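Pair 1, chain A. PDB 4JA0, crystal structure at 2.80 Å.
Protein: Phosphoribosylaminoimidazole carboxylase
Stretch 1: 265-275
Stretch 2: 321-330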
# COMPACT_ATOMS: atom_id res chain seq x y z
N ILE A 265 -12.72 -42.82 -13.24
CA ILE A 265 -13.52 -41.67 -13.66
C ILE A 265 -12.66 -40.74 -14.51
O ILE A 265 -11.47 -40.56 -14.23
CB ILE A 265 -14.09 -40.89 -12.46
N HIS A 266 -13.25 -40.16 -15.54
CA HIS A 266 -12.49 -39.39 -16.51
C HIS A 266 -12.53 -37.90 -16.19
O HIS A 266 -13.60 -37.31 -16.01
CB HIS A 266 -13.01 -39.63 -17.92
CG HIS A 266 -12.97 -41.07 -18.33
ND1 HIS A 266 -11.80 -41.75 -18.56
CD2 HIS A 266 -13.97 -41.96 -18.53
CE1 HIS A 266 -12.07 -43.00 -18.89
NE2 HIS A 266 -13.39 -43.15 -18.88
N HIS A 267 -11.35 -37.31 -16.11
CA HIS A 267 -11.24 -35.88 -15.84
C HIS A 267 -9.93 -35.34 -16.36
O HIS A 267 -8.99 -36.08 -16.62
CB HIS A 267 -11.37 -35.59 -14.35
CG HIS A 267 -10.52 -36.46 -13.48
ND1 HIS A 267 -9.14 -36.39 -13.47
CD2 HIS A 267 -10.86 -37.46 -12.63
CE1 HIS A 267 -8.67 -37.30 -12.63
NE2 HIS A 267 -9.69 -37.96 -12.11
N LYS A 268 -9.92 -34.04 -16.58
CA LYS A 268 -8.72 -33.38 -17.02
C LYS A 268 -8.62 -32.05 -16.30
O LYS A 268 -9.61 -31.31 -16.19
CB LYS A 268 -8.73 -33.19 -18.55
CG LYS A 268 -7.50 -32.49 -19.09
CD LYS A 268 -6.29 -33.42 -19.12
CE LYS A 268 -6.50 -34.55 -20.12
NZ LYS A 268 -5.27 -35.40 -20.29
N VAL A 269 -7.43 -31.78 -15.79
CA VAL A 269 -7.04 -30.48 -15.26
C VAL A 269 -6.11 -29.89 -16.31
O VAL A 269 -5.10 -30.50 -16.68
CB VAL A 269 -6.31 -30.60 -13.90
CG1 VAL A 269 -5.61 -29.33 -13.55
CG2 VAL A 269 -7.27 -30.98 -12.82
N VAL A 270 -6.49 -28.73 -16.85
CA VAL A 270 -5.65 -28.07 -17.84
C VAL A 270 -5.07 -26.78 -17.25
O VAL A 270 -5.82 -25.92 -16.78
CB VAL A 270 -6.43 -27.76 -19.13
CG1 VAL A 270 -5.49 -27.23 -20.19
CG2 VAL A 270 -7.14 -29.00 -19.63
N VAL A 271 -3.75 -26.66 -17.28
CA VAL A 271 -3.11 -25.42 -16.85
C VAL A 271 -2.69 -24.59 -18.06
O VAL A 271 -1.83 -25.01 -18.82
CB VAL A 271 -1.88 -25.71 -15.99
CG1 VAL A 271 -1.36 -24.42 -15.38
CG2 VAL A 271 -2.23 -26.68 -14.88
N PHE A 272 -3.29 -23.42 -18.25
CA PHE A 272 -2.84 -22.51 -19.30
C PHE A 272 -1.84 -21.53 -18.72
O PHE A 272 -2.18 -20.80 -17.78
CB PHE A 272 -4.00 -21.69 -19.88
CG PHE A 272 -4.92 -22.46 -20.78
CD1 PHE A 272 -4.58 -23.71 -21.26
CD2 PHE A 272 -6.12 -21.90 -21.17
CE1 PHE A 272 -5.44 -24.40 -22.10
CE2 PHE A 272 -6.99 -22.58 -22.00
CZ PHE A 272 -6.65 -23.83 -22.47
N MET A 273 -0.62 -21.49 -19.25
CA MET A 273 0.31 -20.44 -18.88
C MET A 273 0.44 -19.45 -20.04
O MET A 273 0.53 -19.86 -21.21
CB MET A 273 1.67 -21.00 -18.48
CG MET A 273 2.26 -21.80 -19.58
SD MET A 273 3.39 -23.11 -19.10
CE MET A 273 4.84 -22.12 -18.88
N GLY A 274 0.45 -18.15 -19.73
CA GLY A 274 0.53 -17.11 -20.74
C GLY A 274 1.89 -16.96 -21.41
O GLY A 274 2.01 -16.39 -22.49
N SER A 275 2.92 -17.50 -20.75
CA SER A 275 4.29 -17.47 -21.26
C SER A 275 5.04 -18.73 -20.84
O SER A 275 4.82 -19.25 -19.75
CB SER A 275 5.04 -16.26 -20.72
OG SER A 275 6.44 -16.48 -20.79
N HIS A 321 -17.00 -35.50 -22.16
CA HIS A 321 -18.11 -35.79 -21.25
C HIS A 321 -17.57 -36.04 -19.83
O HIS A 321 -18.32 -36.34 -18.91
CB HIS A 321 -18.99 -36.93 -21.76
CG HIS A 321 -19.88 -36.52 -22.89
ND1 HIS A 321 -20.11 -37.31 -24.00
CD2 HIS A 321 -20.64 -35.41 -23.06
CE1 HIS A 321 -20.95 -36.69 -24.82
NE2 HIS A 321 -21.29 -35.53 -24.26
N GLY A 322 -16.26 -35.87 -19.67
CA GLY A 322 -15.66 -35.96 -18.36
C GLY A 322 -15.60 -34.61 -17.67
O GLY A 322 -16.06 -33.60 -18.21
N ALA A 323 -15.03 -34.59 -16.48
CA ALA A 323 -14.91 -33.37 -15.70
C ALA A 323 -13.72 -32.54 -16.18
O ALA A 323 -12.71 -33.07 -16.66
CB ALA A 323 -14.76 -33.70 -14.24
N LEU A 324 -13.82 -31.23 -16.01
CA LEU A 324 -12.83 -30.35 -16.56
C LEU A 324 -12.56 -29.18 -15.65
O LEU A 324 -13.48 -28.45 -15.27
CB LEU A 324 -13.31 -29.88 -17.94
CG LEU A 324 -12.41 -28.99 -18.77
CD1 LEU A 324 -11.10 -29.70 -19.01
CD2 LEU A 324 -13.10 -28.66 -20.08
N VAL A 325 -11.30 -28.99 -15.30
CA VAL A 325 -10.87 -27.83 -14.52
C VAL A 325 -9.72 -27.11 -15.20
O VAL A 325 -8.72 -27.75 -15.56
CB VAL A 325 -10.42 -28.24 -13.12
CG1 VAL A 325 -9.83 -27.05 -12.42
CG2 VAL A 325 -11.60 -28.76 -12.34
N PHE A 326 -9.86 -25.80 -15.38
CA PHE A 326 -8.78 -24.96 -15.92
C PHE A 326 -8.03 -24.19 -14.85
O PHE A 326 -8.63 -23.54 -13.99
CB PHE A 326 -9.33 -23.95 -16.91
CG PHE A 326 -9.92 -24.56 -18.13
CD1 PHE A 326 -9.14 -25.33 -18.97
CD2 PHE A 326 -11.25 -24.34 -18.44
CE1 PHE A 326 -9.69 -25.90 -20.12
CE2 PHE A 326 -11.81 -24.90 -19.59
CZ PHE A 326 -11.03 -25.68 -20.43
N ILE A 327 -6.70 -24.25 -14.92
CA ILE A 327 -5.86 -23.43 -14.06
C ILE A 327 -5.15 -22.38 -14.90
O ILE A 327 -4.48 -22.73 -15.88
CB ILE A 327 -4.86 -24.28 -13.26
CG1 ILE A 327 -5.63 -25.16 -12.26
CG2 ILE A 327 -3.81 -23.38 -12.56
CD1 ILE A 327 -4.78 -26.19 -11.57
N ALA A 328 -5.33 -21.11 -14.52
CA ALA A 328 -4.74 -19.99 -15.26
C ALA A 328 -3.53 -19.41 -14.57
O ALA A 328 -3.64 -18.81 -13.48
CB ALA A 328 -5.77 -18.90 -15.52
N VAL A 329 -2.38 -19.54 -15.24
CA VAL A 329 -1.10 -19.03 -14.75
C VAL A 329 -0.57 -17.89 -15.63
O VAL A 329 -0.04 -18.11 -16.72
CB VAL A 329 -0.06 -20.15 -14.68
CG1 VAL A 329 1.28 -19.62 -14.19
CG2 VAL A 329 -0.55 -21.27 -13.79
N ALA A 330 -0.71 -16.66 -15.16
CA ALA A 330 -0.25 -15.51 -15.94
C ALA A 330 0.38 -14.46 -15.03
O ALA A 330 -0.27 -13.94 -14.12
CB ALA A 330 -1.40 -14.90 -16.74

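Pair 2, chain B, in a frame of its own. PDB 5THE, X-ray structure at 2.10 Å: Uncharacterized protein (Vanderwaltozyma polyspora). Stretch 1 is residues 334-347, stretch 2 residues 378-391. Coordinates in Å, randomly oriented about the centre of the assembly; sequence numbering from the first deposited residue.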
# COMPACT_ATOMS: atom_id res chain seq x y z
N LYS B 334 16.14 3.34 19.03
CA LYS B 334 15.11 4.27 19.49
C LYS B 334 13.72 3.82 19.05
O LYS B 334 13.54 3.33 17.93
CB LYS B 334 15.38 5.68 18.95
CG LYS B 334 16.74 6.27 19.34
CD LYS B 334 16.74 6.71 20.78
CE LYS B 334 18.01 7.43 21.15
NZ LYS B 334 17.98 7.81 22.59
N LEU B 335 12.74 3.98 19.94
CA LEU B 335 11.34 3.85 19.58
C LEU B 335 10.83 5.17 19.03
O LEU B 335 11.41 6.22 19.30
CB LEU B 335 10.52 3.46 20.80
CG LEU B 335 10.96 2.15 21.47
CD1 LEU B 335 10.13 1.89 22.71
CD2 LEU B 335 10.92 1.03 20.44
N PRO B 336 9.76 5.16 18.24
CA PRO B 336 9.23 6.43 17.73
C PRO B 336 8.67 7.28 18.86
O PRO B 336 8.23 6.78 19.90
CB PRO B 336 8.12 6.00 16.75
CG PRO B 336 7.77 4.60 17.14
CD PRO B 336 9.01 4.00 17.74
N THR B 337 8.74 8.59 18.66
CA THR B 337 8.20 9.51 19.63
C THR B 337 6.85 10.09 19.21
O THR B 337 6.23 10.80 20.00
CB THR B 337 9.20 10.65 19.91
OG1 THR B 337 9.48 11.36 18.70
CG2 THR B 337 10.51 10.07 20.47
N LYS B 338 6.39 9.79 17.99
CA LYS B 338 5.05 10.15 17.53
C LYS B 338 4.53 9.01 16.66
O LYS B 338 5.29 8.39 15.92
CB LYS B 338 5.04 11.45 16.69
CG LYS B 338 5.40 12.73 17.44
CD LYS B 338 5.25 13.93 16.51
CE LYS B 338 5.66 15.23 17.19
NZ LYS B 338 4.83 15.47 18.39
N ILE B 339 3.23 8.76 16.75
CA ILE B 339 2.57 7.73 15.96
C ILE B 339 1.42 8.36 15.19
O ILE B 339 0.62 9.12 15.75
CB ILE B 339 2.06 6.57 16.86
CG1 ILE B 339 3.24 5.94 17.61
CG2 ILE B 339 1.35 5.53 16.06
CD1 ILE B 339 2.80 4.83 18.57
N MET B 340 1.34 8.05 13.90
CA MET B 340 0.27 8.49 13.01
C MET B 340 -0.47 7.25 12.52
O MET B 340 0.13 6.40 11.85
CB MET B 340 0.84 9.28 11.84
CG MET B 340 -0.17 9.82 10.87
SD MET B 340 -0.57 11.54 11.23
CE MET B 340 1.08 12.24 11.32
N TYR B 341 -1.76 7.15 12.85
CA TYR B 341 -2.54 5.93 12.65
C TYR B 341 -3.65 6.18 11.62
O TYR B 341 -4.66 6.83 11.93
CB TYR B 341 -3.11 5.47 13.99
CG TYR B 341 -4.03 4.28 13.90
CD1 TYR B 341 -3.63 3.11 13.28
CD2 TYR B 341 -5.31 4.32 14.47
CE1 TYR B 341 -4.48 2.01 13.20
CE2 TYR B 341 -6.16 3.24 14.40
CZ TYR B 341 -5.74 2.08 13.77
OH TYR B 341 -6.58 0.99 13.71
N PHE B 342 -3.47 5.66 10.41
CA PHE B 342 -4.47 5.82 9.35
C PHE B 342 -5.39 4.61 9.38
O PHE B 342 -4.93 3.48 9.25
CB PHE B 342 -3.83 5.94 7.97
CG PHE B 342 -3.25 7.29 7.70
CD1 PHE B 342 -4.03 8.29 7.14
CD2 PHE B 342 -1.94 7.55 8.01
CE1 PHE B 342 -3.50 9.54 6.88
CE2 PHE B 342 -1.40 8.81 7.76
CZ PHE B 342 -2.19 9.80 7.20
N ARG B 343 -6.68 4.86 9.54
CA ARG B 343 -7.65 3.78 9.67
C ARG B 343 -8.57 3.77 8.46
O ARG B 343 -9.29 4.75 8.21
CB ARG B 343 -8.46 3.92 10.95
CG ARG B 343 -9.58 2.92 11.06
CD ARG B 343 -9.08 1.49 11.05
NE ARG B 343 -9.96 0.69 11.88
CZ ARG B 343 -11.01 0.04 11.41
NH1 ARG B 343 -11.26 0.06 10.11
NH2 ARG B 343 -11.80 -0.65 12.23
N ASP B 344 -8.57 2.67 7.71
CA ASP B 344 -9.42 2.52 6.53
C ASP B 344 -10.47 1.45 6.79
O ASP B 344 -10.32 0.60 7.67
CB ASP B 344 -8.59 2.15 5.29
CG ASP B 344 -9.38 2.30 4.02
OD1 ASP B 344 -9.17 1.51 3.07
OD2 ASP B 344 -10.22 3.21 3.96
N GLY B 345 -11.52 1.47 5.99
CA GLY B 345 -12.50 0.42 6.06
C GLY B 345 -13.35 0.61 7.29
O GLY B 345 -13.47 -0.31 8.12
N VAL B 346 -13.93 1.81 7.44
CA VAL B 346 -14.64 2.17 8.66
C VAL B 346 -15.85 3.04 8.32
O VAL B 346 -15.79 3.90 7.43
CB VAL B 346 -13.71 2.89 9.67
CG1 VAL B 346 -13.19 4.21 9.10
CG2 VAL B 346 -14.43 3.09 10.99
N SER B 347 -16.95 2.81 9.04
CA SER B 347 -18.16 3.59 8.90
C SER B 347 -18.12 4.79 9.83
O SER B 347 -17.48 4.76 10.88
CB SER B 347 -19.40 2.74 9.20
OG SER B 347 -19.34 1.47 8.58
N LYS B 378 9.41 3.84 30.66
CA LYS B 378 8.05 4.22 30.33
C LYS B 378 7.96 4.66 28.88
O LYS B 378 8.84 5.37 28.38
CB LYS B 378 7.60 5.35 31.26
CG LYS B 378 6.12 5.66 31.18
CD LYS B 378 5.79 6.81 32.12
CE LYS B 378 4.28 6.96 32.28
NZ LYS B 378 3.98 8.04 33.26
N TYR B 379 6.91 4.24 28.19
CA TYR B 379 6.75 4.56 26.77
C TYR B 379 5.30 4.94 26.50
O TYR B 379 4.40 4.09 26.56
CB TYR B 379 7.17 3.38 25.90
CG TYR B 379 7.14 3.69 24.43
CD1 TYR B 379 7.91 4.72 23.91
CD2 TYR B 379 6.34 2.95 23.57
CE1 TYR B 379 7.88 5.02 22.56
CE2 TYR B 379 6.32 3.23 22.21
CZ TYR B 379 7.09 4.27 21.71
OH TYR B 379 7.06 4.56 20.36
N ASP B 380 5.08 6.21 26.19
CA ASP B 380 3.73 6.75 25.97
C ASP B 380 3.78 7.78 24.85
O ASP B 380 3.61 8.98 25.08
CB ASP B 380 3.20 7.36 27.28
CG ASP B 380 1.79 7.91 27.13
OD1 ASP B 380 1.04 7.43 26.26
OD2 ASP B 380 1.46 8.85 27.90
N PRO B 381 3.99 7.34 23.61
CA PRO B 381 4.11 8.30 22.49
C PRO B 381 2.76 8.87 22.10
O PRO B 381 1.75 8.15 22.07
CB PRO B 381 4.71 7.45 21.36
CG PRO B 381 4.24 6.04 21.66
CD PRO B 381 4.15 5.94 23.17
N PRO B 382 2.69 10.16 21.75
CA PRO B 382 1.41 10.74 21.32
C PRO B 382 0.94 10.19 19.97
O PRO B 382 1.73 10.00 19.05
CB PRO B 382 1.71 12.24 21.23
CG PRO B 382 3.23 12.33 21.03
CD PRO B 382 3.79 11.15 21.78
N VAL B 383 -0.36 9.98 19.87
CA VAL B 383 -0.96 9.34 18.70
C VAL B 383 -1.86 10.35 17.98
O VAL B 383 -2.59 11.12 18.61
CB VAL B 383 -1.76 8.09 19.13
CG1 VAL B 383 -2.46 7.46 17.94
CG2 VAL B 383 -0.82 7.09 19.82
N THR B 384 -1.81 10.33 16.65
CA THR B 384 -2.83 10.98 15.84
C THR B 384 -3.53 9.89 15.05
O THR B 384 -2.86 9.03 14.46
CB THR B 384 -2.22 12.02 14.88
OG1 THR B 384 -1.60 13.08 15.63
CG2 THR B 384 -3.33 12.62 13.98
N CYS B 385 -4.86 9.91 15.04
CA CYS B 385 -5.63 8.96 14.25
C CYS B 385 -6.38 9.67 13.13
O CYS B 385 -7.08 10.67 13.36
CB CYS B 385 -6.61 8.17 15.13
SG CYS B 385 -7.74 7.15 14.18
N ILE B 386 -6.25 9.16 11.91
CA ILE B 386 -6.98 9.68 10.76
C ILE B 386 -7.73 8.55 10.09
O ILE B 386 -7.14 7.54 9.71
CB ILE B 386 -6.06 10.39 9.75
CG1 ILE B 386 -5.36 11.57 10.42
CG2 ILE B 386 -6.89 10.85 8.53
CD1 ILE B 386 -4.44 12.34 9.49
N ALA B 387 -9.04 8.73 9.92
CA ALA B 387 -9.85 7.75 9.22
C ALA B 387 -10.08 8.22 7.79
O ALA B 387 -10.27 9.41 7.54
CB ALA B 387 -11.18 7.54 9.95
N THR B 388 -10.07 7.27 6.86
CA THR B 388 -10.29 7.54 5.45
C THR B 388 -11.52 6.78 4.97
O THR B 388 -11.72 5.61 5.30
CB THR B 388 -9.07 7.13 4.61
OG1 THR B 388 -8.77 5.75 4.85
CG2 THR B 388 -7.86 7.99 5.00
N VAL B 389 -12.35 7.47 4.18
CA VAL B 389 -13.46 6.85 3.47
C VAL B 389 -13.27 7.21 2.00
O VAL B 389 -13.44 8.38 1.62
CB VAL B 389 -14.83 7.32 3.98
CG1 VAL B 389 -15.96 6.75 3.12
CG2 VAL B 389 -15.02 6.93 5.45
N LYS B 390 -12.89 6.23 1.18
CA LYS B 390 -12.54 6.59 -0.19
C LYS B 390 -13.67 6.35 -1.19
O LYS B 390 -13.62 6.91 -2.29
CB LYS B 390 -11.27 5.87 -0.65
CG LYS B 390 -11.24 4.39 -0.45
CD LYS B 390 -9.93 3.80 -0.99
CE LYS B 390 -9.31 2.87 0.02
NZ LYS B 390 -10.33 1.98 0.63
N ARG B 391 -14.69 5.57 -0.84
CA ARG B 391 -15.88 5.44 -1.67
C ARG B 391 -16.97 6.30 -1.04
O ARG B 391 -17.46 6.01 0.05
CB ARG B 391 -16.33 3.99 -1.79
CG ARG B 391 -15.49 3.16 -2.75
CD ARG B 391 -16.10 1.77 -2.95
NE ARG B 391 -17.40 1.82 -3.62
CZ ARG B 391 -17.58 1.69 -4.93
NH1 ARG B 391 -16.54 1.51 -5.74
NH2 ARG B 391 -18.80 1.75 -5.45
O HOH W 1 -12.30 3.56 2.31

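Two neighbouring parallel strands fix the backbone and leave the side chains to fill the space on each face, and these two pairs show how freely that space can be filled. In both, the strands run in the same direction, inclined by 20° in pair 1 and 24° in pair 2, and 14 central residues superpose with an RMSD of 0.4 Å.

The shared framework is a ladder in which one strand's residue donates and accepts across the gap while its bridge partner turns its own polar groups away. Val270(A) and Tyr341(B) match. Val270(A) N donates to Val325(A) O at 2.8 Å and Val270(A) O accepts from Ile327(A) N at 2.7 Å; in pair 2, Tyr341(B) N to Thr384(B) O is 2.7 Å and Ile386(B) N to Tyr341(B) O is 2.8 Å. The central rungs are nearly the same in the two pairs, but both end rungs are missing in pair 2: Pro382(B), which matches Ala323(A), has no N-H to give, and Gly345(B) N lies 4.2 Å from Thr388(B) O, where the matching Gly274(A) N donates to Val329(A) O at 3.0 Å.

On the face bearing Val269(A), Val271(A), Val325(A), Ile327(A) and Val329(A), pair 1 packs branched aliphatic chains: Val269(A) CG1 lies 3.8 Å from Ile327(A) CD1, and Val271(A) CG1 lies 3.6 Å from Val329(A) CG2. Pair 2 keeps isoleucine at Ile386(B), matching Ile327(A), but replaces Val271(A) with Phe342(B), whose CD1 sits 3.9 Å from Ile386(B) CB, and Val269(A) with Met340(B), whose SD approaches Thr384(B) CB at 4.0 Å.

Across the sheet, an aromatic ring changes strands. Pair 1 has Phe326(A), with Val270(A) CB at its ring edge, 3.6 Å from Phe326(A) CD1. At the matching positions pair 2 sets the ring on Tyr341(B) and the small partner on Cys385(B), with Tyr341(B) CD2 3.7 Å from Cys385(B) SG. Phe326(A) also lies beside Phe272(A), their planes 30° apart but slid so that the rings barely overlap; Arg343(B) takes the place of Phe272(A).

At the C-terminal end the matched residues differ in character. Met273(A) and Val329(A) meet through apolar atoms, CB to CB at 4.3 Å, whereas the matching Asp344(B) and Thr388(B) form a hydrogen bond from Thr388(B) OG1 to Asp344(B) OD2 at 3.1 Å. Pair 2 also has contacts at positions with no match. Asp344(B) OD1 makes a salt bridge with Lys390(B) NZ at 2.7 Å, and a water joins Asp344(B) OD2 to Lys390(B) N and NZ. Near the N-terminal end, Tyr379(B) OH donates to Pro336(B) O at 2.6 Å while Leu335(B) CD1 covers one face of the Tyr379(B) ring, 3.7 Å from the centroid. The constant backbone thus accommodates both apolar and polar solutions.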